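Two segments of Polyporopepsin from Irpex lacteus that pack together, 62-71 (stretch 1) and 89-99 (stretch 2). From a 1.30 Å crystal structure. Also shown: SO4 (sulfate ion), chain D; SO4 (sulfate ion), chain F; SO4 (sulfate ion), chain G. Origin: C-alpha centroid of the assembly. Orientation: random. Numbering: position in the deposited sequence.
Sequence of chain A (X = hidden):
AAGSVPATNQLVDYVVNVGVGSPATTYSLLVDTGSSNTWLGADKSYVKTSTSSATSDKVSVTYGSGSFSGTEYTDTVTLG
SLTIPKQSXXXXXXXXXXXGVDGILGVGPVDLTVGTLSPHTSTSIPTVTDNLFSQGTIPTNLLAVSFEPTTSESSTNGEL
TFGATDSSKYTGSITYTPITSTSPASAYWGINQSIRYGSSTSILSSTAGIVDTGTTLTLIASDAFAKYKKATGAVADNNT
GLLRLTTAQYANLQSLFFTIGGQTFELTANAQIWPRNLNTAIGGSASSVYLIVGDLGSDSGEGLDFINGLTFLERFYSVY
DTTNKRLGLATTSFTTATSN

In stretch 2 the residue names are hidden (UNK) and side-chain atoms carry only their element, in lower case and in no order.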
ATOM      1  N   THR A  62      -8.250 -11.084   8.080  1.00  5.09           N
ATOM      2  CA  THR A  62      -7.301 -10.750   9.131  1.00  6.13           C
ATOM      3  C   THR A  62      -6.077 -10.034   8.534  1.00  5.58           C
ATOM      4  O   THR A  62      -5.487 -10.530   7.540  1.00  6.35           O
ATOM      5  CB  THR A  62      -6.853 -12.019   9.890  1.00  6.71           C
ATOM      6  OG1 THR A  62      -7.996 -12.573  10.557  1.00  7.00           O
ATOM      7  CG2 THR A  62      -5.848 -11.730  11.013  1.00  8.43           C
ATOM      8  N   TYR A  63      -5.734  -8.933   9.103  1.00  5.41           N
ATOM      9  CA  TYR A  63      -4.571  -8.104   8.614  1.00  5.80           C
ATOM     10  C   TYR A  63      -3.479  -8.089   9.654  1.00  6.23           C
ATOM     11  O   TYR A  63      -3.661  -8.497  10.797  1.00  7.45           O
ATOM     12  CB  TYR A  63      -5.026  -6.708   8.313  1.00  6.07           C
ATOM     13  CG  TYR A  63      -6.214  -6.558   7.362  1.00  5.24           C
ATOM     14  CD1 TYR A  63      -6.050  -6.499   5.998  1.00  5.11           C
ATOM     15  CD2 TYR A  63      -7.485  -6.523   7.904  1.00  5.91           C
ATOM     16  CE1 TYR A  63      -7.169  -6.369   5.151  1.00  5.82           C
ATOM     17  CE2 TYR A  63      -8.608  -6.393   7.075  1.00  6.44           C
ATOM     18  CZ  TYR A  63      -8.422  -6.328   5.717  1.00  4.80           C
ATOM     19  OH  TYR A  63      -9.560  -6.241   4.914  1.00  5.77           O
ATOM     20  N   GLY A  64      -2.329  -7.555   9.301  1.00  5.89           N
ATOM     21  CA  GLY A  64      -1.225  -7.367  10.274  1.00  6.61           C
ATOM     22  C   GLY A  64      -1.675  -6.511  11.400  1.00  7.13           C
ATOM     23  O   GLY A  64      -1.395  -6.914  12.611  1.00  7.59           O
ATOM     24  N   SER A  65      -2.318  -5.416  11.225  1.00  5.84           N
ATOM     25  CA  SER A  65      -2.675  -4.489  12.301  1.00  6.27           C
ATOM     26  C   SER A  65      -4.169  -4.366  12.622  1.00  7.09           C
ATOM     27  O   SER A  65      -4.617  -3.469  13.232  1.00  8.99           O
ATOM     28  CB  SER A  65      -2.145  -3.100  12.016  1.00  6.79           C
ATOM     29  OG  SER A  65      -2.622  -2.584  10.790  1.00  6.49           O
ATOM     30  N   GLY A  66      -4.969  -5.323  12.072  1.00  7.26           N
ATOM     31  CA  GLY A  66      -6.413  -5.289  12.355  1.00  7.91           C
ATOM     32  C   GLY A  66      -7.141  -6.420  11.693  1.00  6.33           C
ATOM     33  O   GLY A  66      -6.552  -7.398  11.329  1.00  6.82           O
ATOM     34  N   SER A  67      -8.466  -6.209  11.588  1.00  6.90           N
ATOM     35  CA  SER A  67      -9.311  -7.311  11.097  1.00  7.48           C
ATOM     36  C   SER A  67     -10.689  -6.730  10.834  1.00  6.43           C
ATOM     37  O   SER A  67     -11.068  -5.680  11.333  1.00  7.70           O
ATOM     38  CB  SER A  67      -9.470  -8.447  12.116  1.00  9.53           C
ATOM     39  OG  SER A  67      -9.971  -7.971  13.257  1.00 12.96           O
ATOM     40  N   PHE A  68     -11.491  -7.468  10.052  1.00  6.31           N
ATOM     41  CA  PHE A  68     -12.938  -7.189   9.957  1.00  6.32           C
ATOM     42  C   PHE A  68     -13.668  -8.484   9.656  1.00  5.48           C
ATOM     43  O   PHE A  68     -13.132  -9.411   9.102  1.00  6.47           O
ATOM     44  CB  PHE A  68     -13.287  -6.059   8.926  1.00  7.06           C
ATOM     45  CG  PHE A  68     -13.664  -6.591   7.552  1.00  6.10           C
ATOM     46  CD1 PHE A  68     -12.701  -6.934   6.621  1.00  6.31           C
ATOM     47  CD2 PHE A  68     -15.010  -6.791   7.210  1.00  6.80           C
ATOM     48  CE1 PHE A  68     -13.089  -7.391   5.363  1.00  7.12           C
ATOM     49  CE2 PHE A  68     -15.377  -7.268   5.966  1.00  7.11           C
ATOM     50  CZ  PHE A  68     -14.423  -7.611   5.045  1.00  7.24           C
ATOM     51  N   SER A  69     -14.943  -8.476   9.981  1.00  5.91           N
ATOM     52  CA  SER A  69     -15.827  -9.552   9.502  1.00  7.49           C
ATOM     53  C   SER A  69     -17.212  -8.927   9.316  1.00  6.18           C
ATOM     54  O   SER A  69     -17.603  -7.988   9.945  1.00  6.71           O
ATOM     55  CB  SER A  69     -15.815 -10.764  10.452  1.00  9.17           C
ATOM     56  OG  SER A  69     -16.163 -10.366  11.683  1.00 10.34           O
ATOM     57  N   GLY A  70     -17.974  -9.641   8.471  1.00  5.58           N
ATOM     58  CA  GLY A  70     -19.354  -9.179   8.177  1.00  6.04           C
ATOM     59  C   GLY A  70     -20.000 -10.055   7.148  1.00  5.95           C
ATOM     60  O   GLY A  70     -19.838 -11.257   7.106  1.00  6.30           O
ATOM     61  N   THR A  71     -20.733  -9.367   6.265  1.00  6.39           N
ATOM     62  CA  THR A  71     -21.571 -10.071   5.244  1.00  7.10           C
ATOM     63  C   THR A  71     -21.167  -9.499   3.867  1.00  6.24           C
ATOM     64  O   THR A  71     -20.896  -8.301   3.758  1.00  6.34           O
ATOM     65  CB  THR A  71     -23.038  -9.720   5.507  1.00  7.66           C
ATOM     66  OG1 THR A  71     -23.406 -10.423   6.738  1.00  9.40           O
ATOM     67  CG2 THR A  71     -23.977 -10.198   4.457  1.00 11.42           C
ATOM     68  N   UNK A  89     -18.675  -6.736  -2.511  1.00  4.78           N
ATOM     69  CA  UNK A  89     -18.088  -5.965  -1.397  1.00  5.40           C
ATOM     70  C   UNK A  89     -18.418  -6.611  -0.086  1.00  5.59           C
ATOM     71  O   UNK A  89     -19.511  -7.226   0.107  1.00  6.30           O
ATOM     72  c   UNK A  89     -20.111  -4.375  -1.228  1.00  6.93           C
ATOM     73  c   UNK A  89     -18.133  -3.822  -2.717  1.00  6.23           C
ATOM     74  c   UNK A  89     -18.570  -4.494  -1.412  1.00  5.60           C
ATOM     75  c   UNK A  89     -20.539  -3.001  -0.952  1.00  9.14           C
ATOM     76  N   UNK A  90     -17.587  -6.418   0.903  1.00  5.11           N
ATOM     77  CA  UNK A  90     -17.897  -6.735   2.295  1.00  5.05           C
ATOM     78  C   UNK A  90     -18.487  -5.552   3.021  1.00  4.97           C
ATOM     79  O   UNK A  90     -18.223  -4.393   2.732  1.00  5.31           O
ATOM     80  N   UNK A  91     -19.341  -5.894   4.003  1.00  6.03           N
ATOM     81  CA  UNK A  91     -19.961  -4.900   4.881  1.00  6.52           C
ATOM     82  C   UNK A  91     -19.703  -5.364   6.324  1.00  6.85           C
ATOM     83  O   UNK A  91     -20.216  -6.402   6.728  1.00  6.67           O
ATOM     84  c   UNK A  91     -21.459  -4.727   4.573  1.00  6.43           C
ATOM     85  c   UNK A  91     -22.077  -3.768   5.587  1.00  8.53           C
ATOM     86  c   UNK A  91     -21.601  -4.155   3.164  1.00  8.30           C
ATOM     87  N   UNK A  92     -18.897  -4.598   7.008  1.00  7.20           N
ATOM     88  CA  UNK A  92     -18.395  -5.081   8.333  1.00  7.52           C
ATOM     89  C   UNK A  92     -19.454  -4.911   9.419  1.00  9.32           C
ATOM     90  O   UNK A  92     -20.072  -3.810   9.535  1.00 11.48           O
ATOM     91  c   UNK A  92     -17.151  -4.236   8.721  1.00  8.46           C
ATOM     92  N   UNK A  93     -19.602  -5.954  10.200  1.00  8.56           N
ATOM     93  CA  UNK A  93     -20.319  -5.851  11.559  1.00 10.13           C
ATOM     94  C   UNK A  93     -19.308  -5.811  12.666  1.00 11.82           C
ATOM     95  O   UNK A  93     -19.684  -5.451  13.777  1.00 12.78           O
ATOM     96  c   UNK A  93     -21.260  -6.983  11.711  1.00 10.09           C
ATOM     97  o   UNK A  93     -20.634  -8.213  11.629  1.00 11.73           O
ATOM     98  N   UNK A  94     -18.078  -6.234  12.407  1.00 10.22           N
ATOM     99  CA  UNK A  94     -16.963  -6.127  13.390  1.00 11.38           C
ATOM    100  C   UNK A  94     -15.774  -5.511  12.635  1.00 10.02           C
ATOM    101  O   UNK A  94     -15.495  -5.970  11.553  1.00  8.71           O
ATOM    102  n   UNK A  94     -19.364  -8.050  16.572  1.00 29.16           N
ATOM    103  n   UNK A  94     -21.667  -7.621  17.173  1.00 37.45           N
ATOM    104  c   UNK A  94     -16.564  -7.554  13.955  1.00 12.23           C
ATOM    105  c   UNK A  94     -20.519  -7.164  16.800  1.00 31.52           C
ATOM    106  n   UNK A  94     -20.409  -5.705  16.742  1.00 29.92           N
ATOM    107  c   UNK A  94     -17.682  -8.284  14.772  1.00 14.01           C
ATOM    108  c   UNK A  94     -18.196  -7.451  15.908  1.00 19.03           C
ATOM    109  N   UNK A  95     -15.030  -4.614  13.278  1.00  8.86           N
ATOM    110  CA  UNK A  95     -13.733  -4.173  12.656  1.00  9.09           C
ATOM    111  C   UNK A  95     -12.837  -3.596  13.743  1.00 10.13           C
ATOM    112  O   UNK A  95     -13.320  -3.000  14.749  1.00 11.09           O
ATOM    113  c   UNK A  95     -13.961  -3.126  11.525  1.00 10.38           C
ATOM    114  o   UNK A  95     -15.770  -1.746  12.145  1.00 14.81           O
ATOM    115  c   UNK A  95     -14.575  -1.898  12.046  1.00 13.24           C
ATOM    116  o   UNK A  95     -13.774  -0.923  12.396  1.00 17.89           O
ATOM    117  N   UNK A  96     -11.560  -3.765  13.561  1.00  9.96           N
ATOM    118  CA  UNK A  96     -10.494  -3.200  14.451  1.00 11.11           C
ATOM    119  C   UNK A  96      -9.340  -2.748  13.555  1.00 10.25           C
ATOM    120  O   UNK A  96      -8.921  -3.490  12.691  1.00  9.49           O
ATOM    121  o   UNK A  96     -11.122  -4.755  16.210  0.30 12.74           O
ATOM    122  c   UNK A  96     -10.058  -4.252  15.406  1.00 12.55           C
ATOM    123  N   UNK A  97      -8.774  -1.602  13.907  1.00 11.26           N
ATOM    124  CA  UNK A  97      -7.565  -1.110  13.200  1.00 10.28           C
ATOM    125  C   UNK A  97      -7.841  -0.066  12.107  1.00 10.70           C
ATOM    126  O   UNK A  97      -6.933   0.348  11.369  1.00 11.18           O
ATOM    127  N   UNK A  98      -9.081   0.385  11.978  1.00 10.17           N
ATOM    128  CA  UNK A  98      -9.541   1.224  10.838  1.00  9.83           C
ATOM    129  C   UNK A  98      -9.922   2.630  11.200  1.00 10.91           C
ATOM    130  O   UNK A  98     -10.670   3.257  10.482  1.00 10.74           O
ATOM    131  c   UNK A  98     -10.052  -2.053   9.961  1.00  8.94           C
ATOM    132  c   UNK A  98      -8.456  -1.606   7.728  1.00  9.22           C
ATOM    133  c   UNK A  98      -9.972  -0.705   9.439  1.00  8.97           C
ATOM    134  c   UNK A  98      -8.601  -2.854   8.299  1.00  9.37           C
ATOM    135  c   UNK A  98      -9.385  -3.070   9.394  1.00  7.55           C
ATOM    136  c   UNK A  98     -10.607   0.463  10.081  1.00  9.57           C
ATOM    137  c   UNK A  98      -9.167  -0.549   8.269  1.00  8.74           C
ATOM    138  N   UNK A  99      -9.356   3.150  12.290  1.00 10.97           N
ATOM    139  CA  UNK A  99      -9.578   4.590  12.555  1.00 11.87           C
ATOM    140  C   UNK A  99      -9.205   5.426  11.329  1.00 11.09           C
ATOM    141  O   UNK A  99      -8.175   5.179  10.624  1.00 12.42           O
ATOM    142  c   UNK A  99      -9.346   4.544  15.055  1.00 17.52           C
ATOM    143  c   UNK A  99      -8.718   5.023  13.746  1.00 14.69           C
ATOM    144  o   UNK A  99      -8.595   4.768  16.142  1.00 25.32           O
ATOM    145  o   UNK A  99     -10.480   4.078  15.056  1.00 24.69           O
TER
HETATM  146  S   SO4 D 902     -23.230 -10.024  10.174  1.00 19.84           S
HETATM  147  O1  SO4 D 902     -24.621  -9.172  10.475  1.00 27.37           O
HETATM  148  O2  SO4 D 902     -22.608  -9.296   9.020  1.00 15.16           O
HETATM  149  O3  SO4 D 902     -22.413  -9.900  11.327  1.00 24.33           O
HETATM  150  O4  SO4 D 902     -23.496 -11.362   9.823  1.00 23.84           O
HETATM  151  S   SO4 F 904     -16.285  -3.955  16.896  1.00 28.84           S
HETATM  152  O1  SO4 F 904     -15.597  -2.775  17.703  1.00 27.11           O
HETATM  153  O2  SO4 F 904     -15.554  -5.075  16.620  1.00 29.14           O
HETATM  154  O3  SO4 F 904     -17.588  -4.321  17.633  1.00 32.52           O
HETATM  155  O4  SO4 F 904     -16.626  -3.303  15.514  1.00 27.61           O
HETATM  156  S   SO4 G 905     -10.193  -0.162  17.098  1.00 36.35           S
HETATM  157  O1  SO4 G 905     -10.084  -1.556  18.030  1.00 33.35           O
HETATM  158  O2  SO4 G 905     -10.313   1.012  18.279  1.00 35.82           O
HETATM  159  O3  SO4 G 905      -8.940   0.087  16.283  1.00 32.00           O
HETATM  160  O4  SO4 G 905     -11.625   0.030  16.297  1.00 32.82           O
HETATM  161  O   HOH W   1      -4.469  -0.891  11.752  1.00 13.84           O
HETATM  162  O   HOH W   2     -18.917 -10.324  11.847  1.00 17.38           O

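Position 89 has four side-chain carbons, forked at the first, with one arm two carbons long. They stay clear of stretch 1. This is Ile89.

Position 90 has no side-chain atoms. A CB here would point toward stretch 1 and lie 3.0 Å from CZ of Phe68, which is tight. It is Gly90.

Position 91 carries one carbon bearing two more. Its backbone pairs with Thr71 in both directions: N of 91 to O of Thr71 is 2.9 Å, and N of Thr71 to O of 91 is 3.0 Å. A three-carbon fork at the first atom is Val91.

Position 92 has a single carbon, CB, 3.7 Å from CD2 of Phe68. This is Ala92.

Position 93 has one carbon, then one oxygen. The oxygen donates a very short hydrogen bond, 2.5 Å, to O3 of sulfate D, and water 2 donates to it. That water also hydrogen-bonds OG of Ser69. The residue is Ser93. Its N donates to O of Ser69 at 2.9 Å.

Position 94 has three carbons, a nitrogen, then a carbon carrying two more nitrogens. CB lies 3.6 Å from OG of Ser69, but the far end leads away. The guanidinium identifies Arg94. NH1 of Arg94 donates to O3 of sulfate F at 3.3 Å.

Position 95 has two carbons, the second carrying two oxygens. CB is 4.0 Å from CB of Phe68, and the end leads away. Two carbons before the oxygen pair make it Asp95.

Position 96 has one carbon and one oxygen. CB is 4.3 Å from OG of Ser67. It is Ser96.

Position 97 has no side-chain atoms. A CB would clash with O of Ser65 at 2.6 Å, and phi/psi of 98/6 also call for glycine. It is Gly97.

Position 98 has one carbon and a six-carbon ring. The ring's edge points toward the face of Tyr63, and one of its carbons lies 3.7 Å from CE2 of Tyr63. With no oxygen on the ring, it is Phe98.

Position 99 has two carbons, the second with two oxygens. It does not reach stretch 1. It is Asp99.

The contact is an antiparallel backbone ladder. Ser67 pairs with Ser96, Ser69 with Arg94 and Thr71 with Val91. A bulge between Ser69 and Gly70 shifts the register by one, and O of Ser69 accepts from N of both Ser93 and Arg94. Gly70 allows the close approach there: a CB would clash with O of Val91. Phe68 against Ala92 and Tyr63 against Phe98 add apolar packing.

Stretch 2, residues 89-99: IGVASRDSGFD
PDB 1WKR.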